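Local structure of serine-tRNA ligase (Naegleria fowleri, 6BLJ) at residues 93-101 / 120-128; 460-468 / 477-485. The protein probably attaches serine to its cognate tRNAs in the cytosol, using ATP to form a seryl-adenylate first, as class II seryl-tRNA synthetases do. One frame throughout, in Å; residues are numbered along the deposited sequence.

Contact 1: residues 93-101 / 120-128; sequences DDVYALFTK and LSTYITEVH
Val95 turns its side chain toward the helix carrying Leu120, Tyr123, Ile124 and His128, and its two methyls divide the work. From CB, which itself stays back from the helix, CG1 runs anti to the carbonyl carbon (chi1 -64°) and fits between two neighbours: Val95 CG1 lies 3.6 Å from Tyr123 CE2, at the edge of that ring, and 3.8 Å from Leu120 CD1. The other branch turns to the imidazole. Val95 CG2 sits over one face of the His128 ring, 3.9 Å from its centroid and 19° off the normal, a CH-pi contact displaced toward the rim; the same methyl only grazes Ile124 CG1.

Further along, beside the Leu120 end of the helix segment, Leu98 and Leu120 meet tip to tip, CD2 to CD2 at 4.1 Å. Phe99 brings its outer carbons up to the helix, Phe99 CE2 lying 4.0 Å from Ile124 CD1, while its ring stacks on Phe63 of helix 38-76.

At the other end the contact turns polar. The Tyr96 and His128 rings stand oblique, planes at 75°, and one water joins them, 2.7 Å from Tyr96 OH and 2.9 Å from His128 ND1. That water ties the phenol to the imidazole where the apolar packing stops. Lys430 of the second subunit packs on both residues.

Ile67 of helix 38-76 touches Phe99 and Ile124, so the 93-101 turn is wedged against both long helices. This is side-chain packing on the helical arm of the N-terminal domain, the antiparallel coiled coil by which seryl-tRNA synthetases typically reach for tRNA.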
loop_
_atom_site.group_PDB
_atom_site.type_symbol
_atom_site.label_atom_id
_atom_site.label_comp_id
_atom_site.label_asym_id
_atom_site.label_seq_id
_atom_site.Cartn_x
_atom_site.Cartn_y
_atom_site.Cartn_z
ATOM N N ASP A 93 47.164 -5.054 -23.290
ATOM C CA ASP A 93 47.025 -3.977 -22.313
ATOM C C ASP A 93 46.398 -2.735 -22.934
ATOM O O ASP A 93 45.734 -1.962 -22.233
ATOM C CB ASP A 93 48.385 -3.623 -21.707
ATOM C CG ASP A 93 48.829 -4.603 -20.637
ATOM O OD1 ASP A 93 48.001 -5.429 -20.187
ATOM O OD2 ASP A 93 50.014 -4.545 -20.247
ATOM N N ASP A 94 46.597 -2.527 -24.239
ATOM C CA ASP A 94 46.112 -1.326 -24.910
ATOM C C ASP A 94 46.048 -1.509 -26.424
ATOM O O ASP A 94 46.975 -1.104 -27.132
ATOM C CB ASP A 94 47.023 -0.143 -24.573
ATOM C CG ASP A 94 46.457 1.186 -25.043
ATOM O OD1 ASP A 94 45.266 1.235 -25.427
ATOM O OD2 ASP A 94 47.212 2.184 -25.027
ATOM N N VAL A 95 44.964 -2.094 -26.942
ATOM C CA VAL A 95 44.928 -2.339 -28.384
ATOM C C VAL A 95 44.796 -1.040 -29.164
ATOM O O VAL A 95 45.179 -0.989 -30.333
ATOM C CB VAL A 95 43.788 -3.301 -28.780
ATOM C CG1 VAL A 95 44.010 -4.672 -28.178
ATOM C CG2 VAL A 95 42.434 -2.742 -28.363
ATOM N N TYR A 96 44.255 0.011 -28.541
ATOM C CA TYR A 96 44.070 1.285 -29.230
ATOM C C TYR A 96 45.386 1.864 -29.745
ATOM O O TYR A 96 45.401 2.530 -30.786
ATOM C CB TYR A 96 43.390 2.274 -28.292
ATOM C CG TYR A 96 41.970 1.899 -27.951
ATOM C CD1 TYR A 96 40.917 2.353 -28.729
ATOM C CD2 TYR A 96 41.680 1.092 -26.852
ATOM C CE1 TYR A 96 39.621 2.029 -28.434
ATOM C CE2 TYR A 96 40.365 0.757 -26.539
ATOM C CZ TYR A 96 39.344 1.229 -27.344
ATOM O OH TYR A 96 38.033 0.926 -27.078
ATOM N N ALA A 97 46.499 1.619 -29.046
ATOM C CA ALA A 97 47.749 2.255 -29.433
ATOM C C ALA A 97 48.273 1.738 -30.765
ATOM O O ALA A 97 49.106 2.404 -31.382
ATOM C CB ALA A 97 48.802 2.066 -28.337
ATOM N N LEU A 98 47.790 0.580 -31.237
ATOM C CA LEU A 98 48.275 0.011 -32.490
ATOM C C LEU A 98 47.584 0.590 -33.717
ATOM O O LEU A 98 48.089 0.424 -34.832
ATOM C CB LEU A 98 48.087 -1.513 -32.506
ATOM C CG LEU A 98 49.045 -2.440 -31.748
ATOM C CD1 LEU A 98 48.970 -2.220 -30.247
ATOM C CD2 LEU A 98 48.734 -3.896 -32.087
ATOM N N PHE A 99 46.441 1.254 -33.550
ATOM C CA PHE A 99 45.606 1.618 -34.683
ATOM C C PHE A 99 45.547 3.123 -34.921
ATOM O O PHE A 99 44.627 3.605 -35.588
ATOM C CB PHE A 99 44.206 1.032 -34.497
ATOM C CG PHE A 99 44.181 -0.473 -34.558
ATOM C CD1 PHE A 99 44.144 -1.129 -35.783
ATOM C CD2 PHE A 99 44.242 -1.237 -33.394
ATOM C CE1 PHE A 99 44.143 -2.523 -35.848
ATOM C CE2 PHE A 99 44.243 -2.632 -33.453
ATOM C CZ PHE A 99 44.187 -3.272 -34.679
ATOM N N THR A 100 46.511 3.878 -34.404
ATOM C CA THR A 100 46.644 5.268 -34.816
ATOM C C THR A 100 47.313 5.320 -36.182
ATOM O O THR A 100 48.045 4.405 -36.567
ATOM C CB THR A 100 47.468 6.074 -33.812
ATOM O OG1 THR A 100 48.830 5.632 -33.853
ATOM C CG2 THR A 100 46.920 5.909 -32.410
ATOM N N LYS A 101 47.049 6.399 -36.924
ATOM C CA LYS A 101 47.671 6.535 -38.238
ATOM C C LYS A 101 49.187 6.463 -38.130
ATOM O O LYS A 101 49.844 5.796 -38.940
ATOM C CB LYS A 101 47.236 7.841 -38.904
ATOM N N LEU A 120 44.251 -11.275 -32.445
ATOM C CA LEU A 120 43.962 -9.908 -32.043
ATOM C C LEU A 120 42.550 -9.508 -32.454
ATOM O O LEU A 120 41.821 -8.879 -31.676
ATOM C CB LEU A 120 45.009 -8.969 -32.647
ATOM C CG LEU A 120 44.832 -7.463 -32.466
ATOM C CD1 LEU A 120 44.785 -7.147 -30.970
ATOM C CD2 LEU A 120 45.962 -6.697 -33.157
ATOM N N SER A 121 42.152 -9.850 -33.688
ATOM C CA SER A 121 40.805 -9.508 -34.152
ATOM C C SER A 121 39.748 -10.188 -33.284
ATOM O O SER A 121 38.737 -9.575 -32.919
ATOM C CB SER A 121 40.638 -9.888 -35.626
ATOM O OG SER A 121 39.381 -9.458 -36.135
ATOM N N THR A 122 39.965 -11.464 -32.955
ATOM C CA THR A 122 39.051 -12.183 -32.071
ATOM C C THR A 122 38.988 -11.522 -30.698
ATOM O O THR A 122 37.906 -11.328 -30.135
ATOM C CB THR A 122 39.517 -13.633 -31.925
ATOM O OG1 THR A 122 39.413 -14.301 -33.188
ATOM C CG2 THR A 122 38.670 -14.368 -30.872
ATOM N N TYR A 123 40.148 -11.159 -30.155
ATOM C CA TYR A 123 40.199 -10.479 -28.870
ATOM C C TYR A 123 39.414 -9.173 -28.909
ATOM O O TYR A 123 38.581 -8.907 -28.031
ATOM C CB TYR A 123 41.661 -10.239 -28.490
ATOM C CG TYR A 123 41.856 -9.400 -27.254
ATOM C CD1 TYR A 123 41.735 -9.952 -25.987
ATOM C CD2 TYR A 123 42.197 -8.059 -27.357
ATOM C CE1 TYR A 123 41.924 -9.178 -24.849
ATOM C CE2 TYR A 123 42.391 -7.282 -26.229
ATOM C CZ TYR A 123 42.252 -7.847 -24.978
ATOM O OH TYR A 123 42.440 -7.076 -23.853
ATOM N N ILE A 124 39.643 -8.362 -29.946
ATOM C CA ILE A 124 38.929 -7.093 -30.091
ATOM C C ILE A 124 37.420 -7.315 -30.119
ATOM O O ILE A 124 36.659 -6.595 -29.461
ATOM C CB ILE A 124 39.413 -6.356 -31.356
ATOM C CG1 ILE A 124 40.809 -5.767 -31.115
ATOM C CG2 ILE A 124 38.407 -5.275 -31.760
ATOM C CD1 ILE A 124 41.532 -5.310 -32.387
ATOM N N THR A 125 36.965 -8.325 -30.866
ATOM C CA THR A 125 35.532 -8.607 -30.933
ATOM C C THR A 125 34.997 -9.056 -29.579
ATOM O O THR A 125 33.961 -8.568 -29.115
ATOM C CB THR A 125 35.251 -9.676 -31.998
ATOM O OG1 THR A 125 35.511 -9.139 -33.303
ATOM C CG2 THR A 125 33.781 -10.140 -31.925
ATOM N N GLU A 126 35.699 -9.980 -28.919
ATOM C CA GLU A 126 35.164 -10.562 -27.691
ATOM C C GLU A 126 35.270 -9.623 -26.493
ATOM O O GLU A 126 34.406 -9.653 -25.618
ATOM C CB GLU A 126 35.870 -11.886 -27.396
ATOM C CG GLU A 126 35.462 -13.028 -28.334
ATOM C CD GLU A 126 36.227 -14.328 -28.067
ATOM O OE1 GLU A 126 37.088 -14.346 -27.161
ATOM O OE2 GLU A 126 35.972 -15.334 -28.767
ATOM N N VAL A 127 36.309 -8.801 -26.420
ATOM C CA VAL A 127 36.580 -8.008 -25.230
ATOM C C VAL A 127 36.163 -6.551 -25.407
ATOM O O VAL A 127 35.690 -5.920 -24.461
ATOM C CB VAL A 127 38.072 -8.125 -24.840
ATOM C CG1 VAL A 127 38.425 -7.194 -23.675
ATOM C CG2 VAL A 127 38.427 -9.584 -24.503
ATOM N N HIS A 128 36.335 -5.984 -26.601
ATOM C CA HIS A 128 36.092 -4.556 -26.768
ATOM C C HIS A 128 34.788 -4.240 -27.493
ATOM O O HIS A 128 34.041 -3.356 -27.057
ATOM C CB HIS A 128 37.275 -3.920 -27.495
ATOM C CG HIS A 128 38.553 -4.041 -26.735
ATOM N ND1 HIS A 128 39.095 -2.998 -26.019
ATOM C CD2 HIS A 128 39.413 -5.081 -26.601
ATOM C CE1 HIS A 128 40.224 -3.396 -25.457
ATOM N NE2 HIS A 128 40.443 -4.652 -25.800
HETATM O O HOH W 1 37.431 -0.750 -25.094
#

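Contact 2: residues 460-468 / 477-485; sequences QTPEGVNVP and GTKFIKFKN
Strands 464-466 and 480-482 run antiparallel, their axes 4.7 Å apart at 174°, with Val465 and Ile481 forming the hydrogen-bonded pair through Val465 N to Ile481 O (2.8 Å) and Ile481 N to Val465 O (2.9 Å). The ladder runs on past both ends: Phe483 N donates to Glu463 O, and Val467 N to Lys479 O, the latter nearly straight at hydrogen yet arriving from above the carbonyl plane.

Having no side chain, Gly464 lets Phe480 and the neighbouring strand come close. Gly464 CA lies 3.6 Å over the centre of the Phe483 ring, a CH-pi contact 4° off the normal, and 3.5 Å from Phe480 CZ. Phe480, its CG anti to the backbone N (chi1 -178°), lies along the 464-466 strand, and Asn466 OD1 approaches Phe480 CD1 at 3.4 Å. At the turn before the strand, Thr461 OG1 accepts from Glu463 N, an ST turn. A water gives one hydrogen to Glu463 O and another to Glu463 OE1 while accepting from Lys482 NZ, bridging two opposite charges, Glu463 OE1 and Lys482 NZ, that stay 5.0 Å apart.

Val465 and Ile481 share the face turned toward the protein, where both touch Leu198; Ile194 of helix 191-197 meets Val465 and Phe483. Lys197, at the end of that helix, adds a cation-pi contact to Phe483 and a salt bridge to the Asn485 carboxylate, joining the C-terminal end to it, while helix 220-238 packs on Val467 and Ile481 through Met224.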
loop_
_atom_site.group_PDB
_atom_site.type_symbol
_atom_site.label_atom_id
_atom_site.label_comp_id
_atom_site.label_asym_id
_atom_site.label_seq_id
_atom_site.Cartn_x
_atom_site.Cartn_y
_atom_site.Cartn_z
ATOM N N GLN A 460 -34.982 19.855 -5.866
ATOM C CA GLN A 460 -35.715 19.656 -4.626
ATOM C C GLN A 460 -36.884 20.633 -4.523
ATOM O O GLN A 460 -36.866 21.722 -5.100
ATOM C CB GLN A 460 -34.780 19.827 -3.424
ATOM C CG GLN A 460 -34.278 21.255 -3.226
ATOM C CD GLN A 460 -33.318 21.388 -2.049
ATOM O OE1 GLN A 460 -33.715 21.269 -0.881
ATOM N NE2 GLN A 460 -32.040 21.597 -2.354
ATOM N N THR A 461 -37.912 20.217 -3.804
ATOM C CA THR A 461 -39.015 21.069 -3.381
ATOM C C THR A 461 -39.196 20.831 -1.893
ATOM O O THR A 461 -38.534 19.965 -1.315
ATOM C CB THR A 461 -40.309 20.729 -4.137
ATOM O OG1 THR A 461 -40.923 19.582 -3.538
ATOM C CG2 THR A 461 -40.014 20.435 -5.610
ATOM N N PRO A 462 -40.089 21.574 -1.223
ATOM C CA PRO A 462 -40.368 21.231 0.185
ATOM C C PRO A 462 -40.980 19.854 0.358
ATOM O O PRO A 462 -40.980 19.334 1.479
ATOM C CB PRO A 462 -41.344 22.328 0.637
ATOM C CG PRO A 462 -41.048 23.489 -0.280
ATOM C CD PRO A 462 -40.721 22.855 -1.602
ATOM N N GLU A 463 -41.501 19.245 -0.713
ATOM C CA GLU A 463 -42.231 17.987 -0.604
ATOM C C GLU A 463 -41.460 16.780 -1.137
ATOM O O GLU A 463 -41.856 15.639 -0.861
ATOM C CB GLU A 463 -43.558 18.089 -1.371
ATOM C CG GLU A 463 -44.509 19.195 -0.885
ATOM C CD GLU A 463 -44.691 19.232 0.619
ATOM O OE1 GLU A 463 -44.833 18.157 1.240
ATOM O OE2 GLU A 463 -44.699 20.349 1.185
ATOM N N GLY A 464 -40.388 16.998 -1.891
ATOM C CA GLY A 464 -39.659 15.889 -2.507
ATOM C C GLY A 464 -38.725 16.413 -3.591
ATOM O O GLY A 464 -38.164 17.502 -3.469
ATOM N N VAL A 465 -38.564 15.608 -4.636
ATOM C CA VAL A 465 -37.619 15.906 -5.716
ATOM C C VAL A 465 -38.312 15.705 -7.060
ATOM O O VAL A 465 -38.868 14.630 -7.319
ATOM C CB VAL A 465 -36.360 15.016 -5.646
ATOM C CG1 VAL A 465 -35.389 15.352 -6.827
ATOM C CG2 VAL A 465 -35.673 15.137 -4.290
ATOM N N ASN A 466 -38.289 16.740 -7.904
ATOM C CA ASN A 466 -38.739 16.609 -9.285
ATOM C C ASN A 466 -37.739 15.780 -10.097
ATOM O O ASN A 466 -36.523 15.898 -9.916
ATOM C CB ASN A 466 -38.898 17.989 -9.928
ATOM C CG ASN A 466 -40.024 18.796 -9.308
ATOM O OD1 ASN A 466 -41.114 18.285 -9.087
ATOM N ND2 ASN A 466 -39.773 20.081 -9.063
ATOM N N VAL A 467 -38.250 14.940 -10.990
ATOM C CA VAL A 467 -37.395 14.198 -11.930
ATOM C C VAL A 467 -37.099 15.079 -13.142
ATOM O O VAL A 467 -38.042 15.579 -13.778
ATOM C CB VAL A 467 -38.071 12.899 -12.359
ATOM C CG1 VAL A 467 -37.216 12.177 -13.410
ATOM C CG2 VAL A 467 -38.325 12.006 -11.139
ATOM N N PRO A 468 -35.829 15.280 -13.511
ATOM C CA PRO A 468 -35.530 16.071 -14.713
ATOM C C PRO A 468 -36.316 15.561 -15.916
ATOM O O PRO A 468 -36.452 14.354 -16.121
ATOM C CB PRO A 468 -34.023 15.884 -14.896
ATOM C CG PRO A 468 -33.504 15.678 -13.452
ATOM C CD PRO A 468 -34.616 14.902 -12.760
ATOM N N GLY A 477 -41.873 7.064 -16.721
ATOM C CA GLY A 477 -42.767 8.195 -16.590
ATOM C C GLY A 477 -42.826 8.845 -15.218
ATOM O O GLY A 477 -43.597 9.796 -15.044
ATOM N N THR A 478 -42.057 8.363 -14.236
ATOM C CA THR A 478 -42.087 8.969 -12.906
ATOM C C THR A 478 -41.692 10.441 -12.986
ATOM O O THR A 478 -40.630 10.782 -13.514
ATOM C CB THR A 478 -41.140 8.236 -11.949
ATOM O OG1 THR A 478 -41.480 6.847 -11.877
ATOM C CG2 THR A 478 -41.237 8.839 -10.550
ATOM N N LYS A 479 -42.554 11.314 -12.469
ATOM C CA LYS A 479 -42.295 12.748 -12.496
ATOM C C LYS A 479 -41.798 13.310 -11.168
ATOM O O LYS A 479 -41.202 14.394 -11.157
ATOM C CB LYS A 479 -43.557 13.504 -12.911
ATOM C CG LYS A 479 -43.936 13.298 -14.364
ATOM C CD LYS A 479 -45.206 14.057 -14.706
ATOM C CE LYS A 479 -45.726 13.680 -16.080
ATOM N NZ LYS A 479 -45.585 14.817 -17.042
ATOM N N PHE A 480 -42.036 12.619 -10.058
ATOM C CA PHE A 480 -41.801 13.199 -8.747
ATOM C C PHE A 480 -41.526 12.087 -7.746
ATOM O O PHE A 480 -42.176 11.040 -7.774
ATOM C CB PHE A 480 -43.003 14.061 -8.322
ATOM C CG PHE A 480 -42.837 14.744 -6.985
ATOM C CD1 PHE A 480 -41.992 15.840 -6.843
ATOM C CD2 PHE A 480 -43.564 14.317 -5.881
ATOM C CE1 PHE A 480 -41.839 16.478 -5.611
ATOM C CE2 PHE A 480 -43.430 14.950 -4.650
ATOM C CZ PHE A 480 -42.564 16.032 -4.513
ATOM N N ILE A 481 -40.546 12.315 -6.878
ATOM C CA ILE A 481 -40.231 11.417 -5.773
ATOM C C ILE A 481 -40.554 12.155 -4.478
ATOM O O ILE A 481 -39.920 13.171 -4.161
ATOM C CB ILE A 481 -38.758 10.987 -5.791
ATOM C CG1 ILE A 481 -38.292 10.605 -7.196
ATOM C CG2 ILE A 481 -38.534 9.821 -4.827
ATOM C CD1 ILE A 481 -36.775 10.381 -7.236
ATOM N N LYS A 482 -41.516 11.640 -3.719
ATOM C CA LYS A 482 -42.009 12.318 -2.529
ATOM C C LYS A 482 -41.169 11.971 -1.302
ATOM O O LYS A 482 -40.754 10.827 -1.119
ATOM C CB LYS A 482 -43.472 11.948 -2.283
ATOM C CG LYS A 482 -44.168 12.725 -1.166
ATOM C CD LYS A 482 -45.613 12.224 -0.965
ATOM C CE LYS A 482 -46.397 13.106 0.002
ATOM N NZ LYS A 482 -45.670 13.256 1.290
ATOM N N PHE A 483 -40.933 12.969 -0.452
ATOM C CA PHE A 483 -40.295 12.711 0.830
ATOM C C PHE A 483 -41.096 11.689 1.626
ATOM O O PHE A 483 -42.327 11.722 1.646
ATOM C CB PHE A 483 -40.168 14.011 1.631
ATOM C CG PHE A 483 -39.074 14.928 1.138
ATOM C CD1 PHE A 483 -37.891 14.404 0.644
ATOM C CD2 PHE A 483 -39.214 16.308 1.204
ATOM C CE1 PHE A 483 -36.875 15.235 0.206
ATOM C CE2 PHE A 483 -38.199 17.150 0.765
ATOM C CZ PHE A 483 -37.023 16.609 0.276
ATOM N N LYS A 484 -40.388 10.765 2.271
ATOM C CA LYS A 484 -41.027 9.804 3.159
ATOM C C LYS A 484 -40.913 10.186 4.621
ATOM O O LYS A 484 -41.623 9.616 5.451
ATOM C CB LYS A 484 -40.436 8.400 2.970
ATOM C CG LYS A 484 -40.814 7.730 1.656
ATOM C CD LYS A 484 -40.377 6.273 1.646
ATOM C CE LYS A 484 -40.507 5.664 0.260
ATOM N NZ LYS A 484 -39.930 4.289 0.197
ATOM N N ASN A 485 -40.000 11.087 4.960
ATOM C CA ASN A 485 -39.857 11.522 6.336
ATOM C C ASN A 485 -39.243 12.919 6.381
ATOM O O ASN A 485 -39.084 13.503 7.454
ATOM C CB ASN A 485 -39.014 10.514 7.123
ATOM C CG ASN A 485 -37.605 10.389 6.583
ATOM O OD1 ASN A 485 -36.795 11.297 6.740
ATOM N ND2 ASN A 485 -37.307 9.263 5.936
ATOM O OXT ASN A 485 -38.888 13.495 5.346
HETATM O O HOH W 2 -43.630 15.309 1.071
#

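How the contacts relate
The two contacts lie on opposite sides of the chain's centre, their own centres about 88 Å apart and their nearest atoms about 71 Å apart, and they have no structural element in common. Contact 1 is buried within the slender helical arm; contact 2 is only partly buried, at the far end of the chain's body. Their chemistry follows the elements they join: a turn against a helix is held by side chains, with a single bridging water, whereas paired strands are held chiefly by main-chain bonds, with aromatic rings packed around a glycine. Both also approach other subunits, contact 1 the second through several residues, contact 2 the third through Lys484.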